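Local coordinates for trehalose-6-phosphate phosphatase (Neosartorya fumigata, PDB 5DXN), which belongs to the trehalose-phosphatase family of the HAD clan and holds a magnesium ion at the end of a strand of its central mixed sheet, at residues L22-Y27 against R196-Y201; N103-S108 against R134-L139; M110-E115 against V183-V188. One frame throughout, in Å; residues are numbered along the deposited sequence.

Contact 1. Residues L22-Y27 against R196-Y201; sequences LFMFDY and RLVQEY. With MG (magnesium ion), chain B.
L22 and M24 of strand 21-26 reach across to the last turn of helix 190-199 and to Y201 just beyond it. The two parts of the contact are built differently. CD2 of L22 meets CG2 of V198 at 3.8 Å, the two side chains crossing at about a right angle, and the same methyl lies 4.1 Å from CE2 of Y201, oblique to the ring. The phenol oxygen of Y201 lies beside the base of the leucine, with OH 3.8 Å from L22 CB. L22 is placed between these partners by its first torsion, which sets CG opposite the backbone N (chi1 171°). M24 and L197 instead run past each other in opposite directions. The thioether is the touching group: SD is 3.5 Å from CD1 of L197 and 3.9 Å from its CB, while a bend at chi3 (-74°) brings CE round toward V198. Apart from the phenol oxygen, the contact is apolar packing, and it is mostly buried. Farther along the strand, D26 OD2 binds the magnesium ion at 2.0 Å and D26 OD1 accepts a bond from one of the three metal-bound waters at 2.8 Å. D28 O and D217 OD1 complete the six ligands, and K190 forms a salt bridge with D26 OD1; D26, D28 and T30 are consistent with the HAD DxDx(T/V) motif. Strand 21-26 runs parallel between strands 60-65 and 211-216, with helix 190-199 against L22 and M24 while F23 and F25 pack on helix 45-56, so the sheet is sandwiched between helices.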
loop_
_atom_site.group_PDB
_atom_site.type_symbol
_atom_site.label_atom_id
_atom_site.label_comp_id
_atom_site.label_asym_id
_atom_site.label_seq_id
_atom_site.Cartn_x
_atom_site.Cartn_y
_atom_site.Cartn_z
ATOM N N LEU A 22 7.996 5.301 -12.160
ATOM C CA LEU A 22 7.647 4.464 -11.009
ATOM C C LEU A 22 6.154 4.146 -11.031
ATOM O O LEU A 22 5.316 5.049 -11.127
ATOM C CB LEU A 22 8.039 5.175 -9.719
ATOM C CG LEU A 22 7.559 4.558 -8.412
ATOM C CD1 LEU A 22 8.173 3.162 -8.257
ATOM C CD2 LEU A 22 7.939 5.444 -7.237
ATOM N N PHE A 23 5.830 2.864 -10.943
ATOM C CA PHE A 23 4.438 2.403 -10.894
ATOM C C PHE A 23 4.169 1.712 -9.578
ATOM O O PHE A 23 4.892 0.779 -9.216
ATOM C CB PHE A 23 4.142 1.424 -12.035
ATOM C CG PHE A 23 4.187 2.051 -13.402
ATOM C CD1 PHE A 23 3.024 2.504 -13.996
ATOM C CD2 PHE A 23 5.396 2.204 -14.069
ATOM C CE1 PHE A 23 3.055 3.091 -15.257
ATOM C CE2 PHE A 23 5.444 2.804 -15.322
ATOM C CZ PHE A 23 4.272 3.240 -15.921
ATOM N N MET A 24 3.114 2.120 -8.883
ATOM C CA MET A 24 2.739 1.443 -7.639
ATOM C C MET A 24 1.275 1.041 -7.741
ATOM O O MET A 24 0.378 1.893 -7.755
ATOM C CB MET A 24 3.013 2.354 -6.433
ATOM C CG MET A 24 4.473 2.705 -6.307
ATOM S SD MET A 24 4.909 3.765 -4.923
ATOM C CE MET A 24 4.290 5.339 -5.477
ATOM N N PHE A 25 1.035 -0.259 -7.875
ATOM C CA PHE A 25 -0.300 -0.778 -8.133
ATOM C C PHE A 25 -0.802 -1.575 -6.953
ATOM O O PHE A 25 -0.172 -2.567 -6.594
ATOM C CB PHE A 25 -0.320 -1.732 -9.331
ATOM C CG PHE A 25 0.086 -1.122 -10.639
ATOM C CD1 PHE A 25 -0.309 0.140 -10.994
ATOM C CD2 PHE A 25 0.843 -1.845 -11.523
ATOM C CE1 PHE A 25 0.078 0.681 -12.239
ATOM C CE2 PHE A 25 1.219 -1.323 -12.757
ATOM C CZ PHE A 25 0.830 -0.072 -13.111
ATOM N N ASP A 26 -1.933 -1.179 -6.384
ATOM C CA ASP A 26 -2.726 -2.106 -5.575
ATOM C C ASP A 26 -3.198 -3.248 -6.481
ATOM O O ASP A 26 -3.330 -3.054 -7.694
ATOM C CB ASP A 26 -3.926 -1.380 -4.946
ATOM C CG ASP A 26 -4.862 -2.322 -4.217
ATOM O OD1 ASP A 26 -4.375 -3.082 -3.371
ATOM O OD2 ASP A 26 -6.075 -2.299 -4.509
ATOM N N TYR A 27 -3.434 -4.435 -5.912
ATOM C CA TYR A 27 -3.935 -5.552 -6.705
ATOM C C TYR A 27 -5.460 -5.651 -6.707
ATOM O O TYR A 27 -6.109 -5.296 -7.679
ATOM C CB TYR A 27 -3.350 -6.871 -6.210
ATOM C CG TYR A 27 -3.828 -8.015 -7.060
ATOM C CD1 TYR A 27 -3.428 -8.116 -8.380
ATOM C CD2 TYR A 27 -4.700 -8.964 -6.559
ATOM C CE1 TYR A 27 -3.871 -9.159 -9.187
ATOM C CE2 TYR A 27 -5.147 -10.011 -7.352
ATOM C CZ TYR A 27 -4.728 -10.101 -8.656
ATOM O OH TYR A 27 -5.176 -11.138 -9.438
ATOM N N ARG A 196 8.487 5.264 0.917
ATOM C CA ARG A 196 9.764 4.567 0.917
ATOM C C ARG A 196 10.251 4.325 -0.511
ATOM O O ARG A 196 11.417 4.530 -0.810
ATOM C CB ARG A 196 9.633 3.237 1.667
ATOM C CG ARG A 196 10.916 2.418 1.791
ATOM C CD ARG A 196 10.698 1.197 2.704
ATOM N NE ARG A 196 9.885 0.156 2.073
ATOM C CZ ARG A 196 9.295 -0.838 2.739
ATOM N NH1 ARG A 196 9.425 -0.924 4.056
ATOM N NH2 ARG A 196 8.565 -1.740 2.096
ATOM N N LEU A 197 9.339 3.907 -1.382
ATOM C CA LEU A 197 9.679 3.640 -2.781
ATOM C C LEU A 197 10.198 4.898 -3.479
ATOM O O LEU A 197 11.168 4.841 -4.230
ATOM C CB LEU A 197 8.471 3.073 -3.529
ATOM C CG LEU A 197 8.173 1.609 -3.145
ATOM C CD1 LEU A 197 6.915 1.075 -3.810
ATOM C CD2 LEU A 197 9.356 0.716 -3.450
ATOM N N VAL A 198 9.570 6.044 -3.208
ATOM C CA VAL A 198 10.030 7.288 -3.810
ATOM C C VAL A 198 11.353 7.730 -3.179
ATOM O O VAL A 198 12.265 8.169 -3.874
ATOM C CB VAL A 198 8.967 8.396 -3.669
ATOM C CG1 VAL A 198 9.523 9.730 -4.122
ATOM C CG2 VAL A 198 7.733 8.028 -4.486
ATOM N N GLN A 199 11.467 7.583 -1.862
ATOM C CA GLN A 199 12.671 8.033 -1.155
ATOM C C GLN A 199 13.927 7.250 -1.554
ATOM O O GLN A 199 15.044 7.771 -1.477
ATOM C CB GLN A 199 12.457 7.940 0.350
ATOM C CG GLN A 199 11.544 9.025 0.890
ATOM C CD GLN A 199 10.950 8.657 2.230
ATOM O OE1 GLN A 199 11.338 7.659 2.838
ATOM N NE2 GLN A 199 9.998 9.456 2.697
ATOM N N GLU A 200 13.734 6.013 -1.995
ATOM C CA GLU A 200 14.842 5.180 -2.445
ATOM C C GLU A 200 15.621 5.774 -3.619
ATOM O O GLU A 200 16.778 5.437 -3.816
ATOM C CB GLU A 200 14.343 3.777 -2.808
ATOM C CG GLU A 200 14.118 2.879 -1.597
ATOM C CD GLU A 200 13.790 1.437 -1.973
ATOM O OE1 GLU A 200 13.720 1.121 -3.187
ATOM O OE2 GLU A 200 13.611 0.621 -1.046
ATOM N N TYR A 201 15.011 6.672 -4.382
ATOM C CA TYR A 201 15.729 7.318 -5.485
ATOM C C TYR A 201 16.714 8.379 -4.981
ATOM O O TYR A 201 17.496 8.922 -5.759
ATOM C CB TYR A 201 14.745 7.953 -6.465
ATOM C CG TYR A 201 13.942 6.955 -7.263
ATOM C CD1 TYR A 201 14.362 6.553 -8.523
ATOM C CD2 TYR A 201 12.770 6.410 -6.754
ATOM C CE1 TYR A 201 13.633 5.635 -9.267
ATOM C CE2 TYR A 201 12.032 5.487 -7.487
ATOM C CZ TYR A 201 12.468 5.108 -8.743
ATOM O OH TYR A 201 11.748 4.201 -9.479
HETATM MG MG MG B . -7.624 -2.948 -3.458
HETATM O O HOH W 1 -6.662 -4.493 -2.460
HETATM O O HOH W 2 -7.189 -1.708 -1.907
HETATM O O HOH W 3 -9.486 -3.487 -2.626
#

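Contact 2. Residues N103-S108 against R134-L139; sequences NLAESS and RKRVAL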
loop_
_atom_site.group_PDB
_atom_site.type_symbol
_atom_site.label_atom_id
_atom_site.label_comp_id
_atom_site.label_asym_id
_atom_site.label_seq_id
_atom_site.Cartn_x
_atom_site.Cartn_y
_atom_site.Cartn_z
ATOM N N ASN A 103 11.710 -10.962 4.670
ATOM C CA ASN A 103 10.773 -10.908 5.780
ATOM C C ASN A 103 11.072 -9.668 6.619
ATOM O O ASN A 103 12.053 -9.637 7.366
ATOM C CB ASN A 103 10.888 -12.190 6.622
ATOM C CG ASN A 103 9.796 -12.318 7.666
ATOM O OD1 ASN A 103 9.219 -11.331 8.112
ATOM N ND2 ASN A 103 9.515 -13.552 8.067
ATOM N N LEU A 104 10.233 -8.646 6.497
ATOM C CA LEU A 104 10.553 -7.347 7.076
ATOM C C LEU A 104 10.350 -7.311 8.591
ATOM O O LEU A 104 10.843 -6.406 9.268
ATOM C CB LEU A 104 9.720 -6.244 6.410
ATOM C CG LEU A 104 10.045 -5.927 4.946
ATOM C CD1 LEU A 104 9.497 -4.558 4.572
ATOM C CD2 LEU A 104 11.538 -5.983 4.682
ATOM N N ALA A 105 9.632 -8.290 9.127
ATOM C CA ALA A 105 9.441 -8.356 10.573
ATOM C C ALA A 105 10.726 -8.756 11.286
ATOM O O ALA A 105 10.999 -8.290 12.391
ATOM C CB ALA A 105 8.335 -9.314 10.919
ATOM N N GLU A 106 11.517 -9.614 10.650
ATOM C CA GLU A 106 12.744 -10.097 11.259
ATOM C C GLU A 106 13.880 -9.088 11.106
ATOM O O GLU A 106 14.948 -9.246 11.694
ATOM C CB GLU A 106 13.133 -11.452 10.661
ATOM C CG GLU A 106 11.963 -12.432 10.524
ATOM C CD GLU A 106 11.312 -12.810 11.858
ATOM O OE1 GLU A 106 11.862 -12.480 12.933
ATOM O OE2 GLU A 106 10.242 -13.457 11.828
ATOM N N SER A 107 13.640 -8.046 10.322
ATOM C CA SER A 107 14.608 -6.963 10.195
ATOM C C SER A 107 14.309 -5.884 11.227
ATOM O O SER A 107 15.169 -5.067 11.558
ATOM C CB SER A 107 14.580 -6.364 8.785
ATOM O OG SER A 107 13.341 -5.722 8.530
ATOM N N SER A 108 13.085 -5.899 11.740
ATOM C CA SER A 108 12.587 -4.797 12.552
ATOM C C SER A 108 12.698 -5.061 14.049
ATOM O O SER A 108 12.459 -6.174 14.515
ATOM C CB SER A 108 11.127 -4.501 12.191
ATOM O OG SER A 108 10.714 -3.245 12.698
ATOM N N ARG A 134 -2.074 -11.822 19.586
ATOM C CA ARG A 134 -0.681 -11.510 19.293
ATOM C C ARG A 134 -0.177 -12.194 18.023
ATOM O O ARG A 134 -0.304 -13.408 17.861
ATOM C CB ARG A 134 0.200 -11.894 20.483
ATOM C CG ARG A 134 1.677 -11.630 20.269
ATOM C CD ARG A 134 2.403 -11.355 21.582
ATOM N NE ARG A 134 3.688 -10.711 21.329
ATOM C CZ ARG A 134 4.503 -10.250 22.271
ATOM N NH1 ARG A 134 4.178 -10.358 23.555
ATOM N NH2 ARG A 134 5.652 -9.683 21.925
ATOM N N LYS A 135 0.384 -11.395 17.121
ATOM C CA LYS A 135 1.040 -11.910 15.926
ATOM C C LYS A 135 2.521 -11.557 15.963
ATOM O O LYS A 135 2.973 -10.831 16.857
ATOM C CB LYS A 135 0.389 -11.344 14.667
ATOM C CG LYS A 135 -1.068 -11.725 14.507
ATOM C CD LYS A 135 -1.289 -12.417 13.171
ATOM C CE LYS A 135 -2.294 -11.672 12.304
ATOM N NZ LYS A 135 -2.340 -12.233 10.919
ATOM N N ARG A 136 3.271 -12.085 15.000
ATOM C CA ARG A 136 4.674 -11.736 14.831
ATOM C C ARG A 136 4.796 -10.229 14.639
ATOM O O ARG A 136 5.697 -9.588 15.192
ATOM C CB ARG A 136 5.275 -12.489 13.637
ATOM C CG ARG A 136 6.699 -12.085 13.262
ATOM C CD ARG A 136 7.036 -12.521 11.832
ATOM N NE ARG A 136 5.895 -12.364 10.932
ATOM C CZ ARG A 136 5.981 -11.938 9.675
ATOM N NH1 ARG A 136 7.157 -11.611 9.163
ATOM N NH2 ARG A 136 4.889 -11.829 8.932
ATOM N N VAL A 137 3.850 -9.669 13.892
ATOM C CA VAL A 137 3.900 -8.268 13.495
ATOM C C VAL A 137 2.912 -7.357 14.251
ATOM O O VAL A 137 3.317 -6.352 14.847
ATOM C CB VAL A 137 3.656 -8.148 11.970
ATOM C CG1 VAL A 137 3.487 -6.706 11.562
ATOM C CG2 VAL A 137 4.798 -8.798 11.199
ATOM N N ALA A 138 1.627 -7.699 14.235
ATOM C CA ALA A 138 0.611 -6.811 14.798
ATOM C C ALA A 138 0.042 -7.315 16.119
ATOM O O ALA A 138 -0.188 -8.510 16.302
ATOM C CB ALA A 138 -0.514 -6.607 13.801
ATOM N N LEU A 139 -0.183 -6.385 17.044
ATOM C CA LEU A 139 -0.848 -6.695 18.297
ATOM C C LEU A 139 -2.245 -6.096 18.301
ATOM O O LEU A 139 -2.426 -4.918 17.976
ATOM C CB LEU A 139 -0.041 -6.167 19.485
ATOM C CG LEU A 139 1.107 -7.035 20.011
ATOM C CD1 LEU A 139 2.112 -7.388 18.920
ATOM C CD2 LEU A 139 1.801 -6.326 21.164
#
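The backbones approach most closely at A105 and V137, with their CA atoms 6.3 Å apart, where a loop of helical phi/psi after strand 101-103 faces the turn of a beta-hairpin. That hairpin joins strands 131-134 and 139-142 of the four-stranded antiparallel sheet, and K135 N bonds to A138 O across its turn. The contact therefore bridges the mixed sheet of the HAD core and the smaller sheet, which resembles the cap of HAD relatives. A105 CB sits in the middle of the contact, 3.6 Å from V137 CG2 and equally far from R136 CD. R136 starts out extended and then bends at chi3 (38°), which folds the guanidinium back until V137 CG2 sits over the centre of one of its faces, 3.6 Å above the plane. N103 and R136 are modelled too close together, so their arrangement, including the Asx turn that N103 OD1 seems to make with A105 N, is doubtful. E106 crosses R136 at about a right angle. Its carboxylate stays short of a salt bridge with the guanidinium, and its close approach is to the aliphatic part, OE2 lying 3.3 Å from R136 CD.

Contact 3. Residues M110-E115 against V183-V188; sequences MGWQKE and VRPTFV
W112 sets the six-membered ring of its indole obliquely against V183 and P185 at the end of strand 180-185, and this is the tight part of the contact. Three neighbouring ring carbons do the work. CZ3 lies 3.6 Å from CG1 of V183, CH2 is 3.4 Å from the carbonyl oxygen of V183, and CZ2 is 3.8 Å from CD of P185. Indole and V183 side chain slide past each other in opposite directions, whereas the proline ring crosses the indole at about a right angle. The first torsion of W112 tucks CG between the backbone N and the carbonyl carbon (chi1 56°), a crowded position that turns the indole back over its own chain: Q113 CG lies 3.5 Å above one of its faces, with M110 O over the same face. Looser packing follows at M110. Its side chain, bent at both chi2 and chi3, curls round to bring a single methyl up to the proline, CE lying 3.9 Å from P185 CG. P185 in turn lays its CB on one face of the F187 ring, 3.4 Å above the plane. The CB of R184 points away from the helix, and its side chain, partly exposed, touches M175 of strand 172-177 and has a long, weak ion pair with E182. W112, V183 and P185 are thus buried, whereas M110 is partly exposed. Helix 112-124 lies against the four-stranded antiparallel sheet, where strand 180-185 runs between strands 139-142 and 172-177; W112 touches L139 and V172 on those two neighbours, and E115 forms a salt bridge with R169, while beyond the strand F187 packs on F192 of helix 190-199.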
loop_
_atom_site.group_PDB
_atom_site.type_symbol
_atom_site.label_atom_id
_atom_site.label_comp_id
_atom_site.label_asym_id
_atom_site.label_seq_id
_atom_site.Cartn_x
_atom_site.Cartn_y
_atom_site.Cartn_z
ATOM N N MET A 110 11.137 -5.226 17.250
ATOM C CA MET A 110 9.763 -5.387 17.722
ATOM C C MET A 110 9.647 -5.176 19.236
ATOM O O MET A 110 8.695 -5.640 19.869
ATOM C CB MET A 110 9.224 -6.769 17.345
ATOM C CG MET A 110 9.340 -7.107 15.860
ATOM S SD MET A 110 8.533 -5.910 14.761
ATOM C CE MET A 110 6.874 -6.570 14.641
ATOM N N GLY A 111 10.618 -4.466 19.805
ATOM C CA GLY A 111 10.631 -4.167 21.225
ATOM C C GLY A 111 9.428 -3.381 21.716
ATOM O O GLY A 111 9.152 -3.347 22.919
ATOM N N TRP A 112 8.715 -2.740 20.796
ATOM C CA TRP A 112 7.511 -1.987 21.152
ATOM C C TRP A 112 6.380 -2.877 21.664
ATOM O O TRP A 112 5.488 -2.409 22.349
ATOM C CB TRP A 112 6.999 -1.177 19.954
ATOM C CG TRP A 112 6.732 -1.988 18.715
ATOM C CD1 TRP A 112 7.594 -2.210 17.684
ATOM C CD2 TRP A 112 5.520 -2.671 18.380
ATOM N NE1 TRP A 112 6.999 -2.997 16.732
ATOM C CE2 TRP A 112 5.717 -3.282 17.127
ATOM C CE3 TRP A 112 4.282 -2.815 19.010
ATOM C CZ2 TRP A 112 4.732 -4.042 16.504
ATOM C CZ3 TRP A 112 3.302 -3.557 18.393
ATOM C CH2 TRP A 112 3.532 -4.166 17.144
ATOM N N GLN A 113 6.412 -4.162 21.322
ATOM C CA GLN A 113 5.291 -5.042 21.623
ATOM C C GLN A 113 5.058 -5.177 23.134
ATOM O O GLN A 113 3.923 -5.302 23.589
ATOM C CB GLN A 113 5.518 -6.410 20.972
ATOM C CG GLN A 113 5.577 -6.287 19.451
ATOM C CD GLN A 113 5.594 -7.614 18.730
ATOM O OE1 GLN A 113 5.793 -8.665 19.337
ATOM N NE2 GLN A 113 5.370 -7.572 17.420
ATOM N N LYS A 114 6.129 -5.109 23.904
ATOM C CA LYS A 114 6.008 -5.306 25.342
ATOM C C LYS A 114 5.186 -4.202 25.981
ATOM O O LYS A 114 4.327 -4.460 26.836
ATOM C CB LYS A 114 7.388 -5.395 25.992
ATOM C CG LYS A 114 8.036 -6.763 25.827
ATOM C CD LYS A 114 9.421 -6.811 26.447
ATOM C CE LYS A 114 9.424 -6.182 27.833
ATOM N NZ LYS A 114 8.350 -6.732 28.709
ATOM N N GLU A 115 5.431 -2.971 25.567
ATOM C CA GLU A 115 4.692 -1.858 26.135
ATOM C C GLU A 115 3.251 -1.838 25.646
ATOM O O GLU A 115 2.353 -1.411 26.365
ATOM C CB GLU A 115 5.376 -0.523 25.815
ATOM C CG GLU A 115 4.934 0.599 26.738
ATOM C CD GLU A 115 5.784 1.846 26.606
ATOM O OE1 GLU A 115 6.462 2.009 25.566
ATOM O OE2 GLU A 115 5.793 2.656 27.561
ATOM N N VAL A 183 -2.349 -2.458 16.846
ATOM C CA VAL A 183 -1.096 -1.729 16.840
ATOM C C VAL A 183 -0.065 -2.453 15.968
ATOM O O VAL A 183 0.260 -3.619 16.216
ATOM C CB VAL A 183 -0.558 -1.569 18.263
ATOM C CG1 VAL A 183 0.818 -1.014 18.222
ATOM C CG2 VAL A 183 -1.480 -0.684 19.080
ATOM N N ARG A 184 0.460 -1.752 14.962
ATOM C CA ARG A 184 1.273 -2.346 13.898
ATOM C C ARG A 184 2.459 -1.446 13.544
ATOM O O ARG A 184 2.375 -0.237 13.711
ATOM C CB ARG A 184 0.403 -2.581 12.652
ATOM C CG ARG A 184 -0.860 -1.697 12.621
ATOM C CD ARG A 184 -1.122 -1.040 11.276
ATOM N NE ARG A 184 -2.160 -1.729 10.509
ATOM C CZ ARG A 184 -2.568 -1.367 9.293
ATOM N NH1 ARG A 184 -2.038 -0.310 8.685
ATOM N NH2 ARG A 184 -3.523 -2.063 8.687
ATOM N N PRO A 185 3.561 -2.023 13.038
ATOM C CA PRO A 185 4.697 -1.185 12.646
ATOM C C PRO A 185 4.293 -0.297 11.482
ATOM O O PRO A 185 3.357 -0.643 10.776
ATOM C CB PRO A 185 5.765 -2.193 12.214
ATOM C CG PRO A 185 5.335 -3.492 12.800
ATOM C CD PRO A 185 3.851 -3.457 12.878
ATOM N N THR A 186 4.966 0.830 11.313
ATOM C CA THR A 186 4.585 1.753 10.260
ATOM C C THR A 186 4.772 1.102 8.888
ATOM O O THR A 186 4.118 1.506 7.918
ATOM C CB THR A 186 5.385 3.065 10.340
ATOM O OG1 THR A 186 6.779 2.774 10.465
ATOM C CG2 THR A 186 4.947 3.884 11.534
ATOM N N PHE A 187 5.629 0.088 8.792
ATOM C CA PHE A 187 5.932 -0.459 7.468
ATOM C C PHE A 187 4.791 -1.262 6.841
ATOM O O PHE A 187 4.888 -1.665 5.680
ATOM C CB PHE A 187 7.234 -1.296 7.483
ATOM C CG PHE A 187 7.198 -2.561 8.329
ATOM C CD1 PHE A 187 6.415 -3.648 7.971
ATOM C CD2 PHE A 187 8.027 -2.680 9.435
ATOM C CE1 PHE A 187 6.418 -4.812 8.727
ATOM C CE2 PHE A 187 8.033 -3.843 10.199
ATOM C CZ PHE A 187 7.226 -4.905 9.845
ATOM N N VAL A 188 3.708 -1.486 7.574
ATOM C CA VAL A 188 2.559 -2.190 7.010
ATOM C C VAL A 188 1.557 -1.204 6.394
ATOM O O VAL A 188 0.549 -1.590 5.795
ATOM C CB VAL A 188 1.855 -3.054 8.064
ATOM C CG1 VAL A 188 2.887 -3.730 8.955
ATOM C CG2 VAL A 188 0.943 -2.216 8.890
#

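Contacts 2 and 3 are neighbours, their centres 8 Å apart, and both are nested in the long loop closed by contact 1, whose centre lies 22 and 23 Å from theirs. Hairpin 134-139 serves contact 3 as well: L139 O lies 2.7 Å from V183 N and R134 NH2 2.8 Å from Q113 OE1, both probable hydrogen bonds, and V137 O sits 3.2 Å from W112 CZ2. R196, in the helical segment of contact 1 although it does not touch 22-27, reaches the other two, its NH1 3.7 Å from L104 CD1 and 4.1 Å from F187 CB. The magnesium ion is held by D26, in segment 22-27 beyond the packing residues, and the R184 side chain is about 13 Å from it.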